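Local coordinates for cyanuric acid amidohydrolase (Azorhizobium caulinodans, PDB 4NQ3) that hydrolyses cyanuric acid, opening its s-triazine ring to give carboxybiuret, which decarboxylates to biuret in the breakdown of atrazine and melamine, at the interface of chains A and B. Numbering follows the deposited sequence. Chains: chain A/B, Cyanuric acid amidohydrolase.

The interface of chains A and B. Residues chain A 85-86, 318-319, 322, 328; chain B 260, 316.
The phenyl ring of B:Phe316 is sandwiched between two glycine backbones of chain A. On one face lies A:Gly319, whose CA makes a CH-pi contact; it stands 3.3 Å above the plane but 3.8 Å from the ring centroid, so it is offset toward the rim. Over the centre of the opposite face stands A:Gly85, its backbone N 3.2 Å above the plane. Neither glycine has a side chain to hold the ring away, which lets main chain approach both faces. The edge is met in the ring plane by the methyl of A:Ala318, with CB 3.8 Å from CE1 of B:Phe316.

Two further methyls close round the ring tip. CB of A:Ala322 is 3.8 Å from CZ of B:Phe316, while CG2 of A:Thr328, on a side chain running at about a right angle to the phenylalanine, comes to 4.0 Å from that same CZ. With CG of B:Phe316 anti to the backbone N and beside the carbonyl carbon (chi1 -162°), the ring reaches out from its helix between the two glycines. B:Ile260 adds a second apolar touch through its CG2 branch, which lies 3.7 Å from CB of A:Ala322; that alanine methyl therefore contacts both chain B residues.

B:Phe316 gives 43 Å² of the 116 Å² hidden, the largest share, as expected of a ring covered on both faces and at its edge. A:Ala318, A:Gly319 and A:Ala322 line one flank of helix 309-325, B:Phe316 projects from the partner's copy, and A:Gly85, A:Thr328 and B:Ile260 come from loops. A two-fold axis repeats the contact with chains exchanged, joining subunits of the homotetramer; the patch centre lies about 18 Å from the nucleophile A:Ser226.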
loop_
_atom_site.group_PDB
_atom_site.type_symbol
_atom_site.label_atom_id
_atom_site.label_comp_id
_atom_site.label_asym_id
_atom_site.label_seq_id
_atom_site.Cartn_x
_atom_site.Cartn_y
_atom_site.Cartn_z
ATOM N N GLY A 85 0.221 -16.678 -1.020
ATOM C CA GLY A 85 -0.056 -17.671 -0.004
ATOM C C GLY A 85 1.199 -18.118 0.712
ATOM O O GLY A 85 1.147 -19.005 1.553
HETATM N N MSE A 86 2.328 -17.506 0.373
HETATM C CA MSE A 86 3.619 -17.936 0.907
HETATM C C MSE A 86 3.581 -17.949 2.424
HETATM O O MSE A 86 3.095 -17.004 3.031
HETATM C CB MSE A 86 4.738 -17.031 0.412
HETATM C CG MSE A 86 6.108 -17.568 0.725
HETATM SE SE MSE A 86 7.437 -16.457 -0.116
HETATM C CE MSE A 86 6.216 -15.260 -1.090
ATOM N N ALA A 318 6.163 -17.201 -6.134
ATOM C CA ALA A 318 5.823 -18.145 -5.066
ATOM C C ALA A 318 4.671 -19.035 -5.528
ATOM O O ALA A 318 4.678 -20.252 -5.321
ATOM C CB ALA A 318 5.470 -17.420 -3.767
ATOM N N GLY A 319 3.703 -18.416 -6.193
ATOM C CA GLY A 319 2.579 -19.147 -6.734
ATOM C C GLY A 319 3.014 -20.170 -7.769
ATOM O O GLY A 319 2.593 -21.323 -7.706
ATOM N N ALA A 322 4.938 -23.022 -5.861
ATOM C CA ALA A 322 3.998 -23.704 -4.983
ATOM C C ALA A 322 3.075 -24.614 -5.778
ATOM O O ALA A 322 2.705 -25.696 -5.324
ATOM C CB ALA A 322 3.186 -22.692 -4.199
ATOM N N THR A 328 3.175 -24.407 0.433
ATOM C CA THR A 328 3.467 -22.984 0.422
ATOM C C THR A 328 4.564 -22.586 1.385
ATOM O O THR A 328 4.850 -21.404 1.539
ATOM C CB THR A 328 2.235 -22.185 0.747
ATOM O OG1 THR A 328 1.765 -22.596 2.031
ATOM C CG2 THR A 328 1.165 -22.431 -0.313
ATOM N N ILE B 260 -3.398 -23.353 -4.993
ATOM C CA ILE B 260 -2.312 -23.939 -5.782
ATOM C C ILE B 260 -2.710 -25.241 -6.435
ATOM O O ILE B 260 -1.848 -26.033 -6.820
ATOM C CB ILE B 260 -1.057 -24.222 -4.933
ATOM C CG1 ILE B 260 -1.403 -25.161 -3.781
ATOM C CG2 ILE B 260 -0.462 -22.943 -4.429
ATOM C CD1 ILE B 260 -0.237 -25.494 -2.891
ATOM N N PHE B 316 -1.045 -14.564 -6.551
ATOM C CA PHE B 316 -0.602 -15.917 -6.246
ATOM C C PHE B 316 -1.136 -16.960 -7.222
ATOM O O PHE B 316 -0.346 -17.732 -7.755
ATOM C CB PHE B 316 -0.992 -16.283 -4.812
ATOM C CG PHE B 316 -0.236 -17.451 -4.250
ATOM C CD1 PHE B 316 1.126 -17.372 -4.033
ATOM C CD2 PHE B 316 -0.893 -18.615 -3.890
ATOM C CE1 PHE B 316 1.831 -18.446 -3.495
ATOM C CE2 PHE B 316 -0.193 -19.695 -3.342
ATOM C CZ PHE B 316 1.169 -19.607 -3.154
#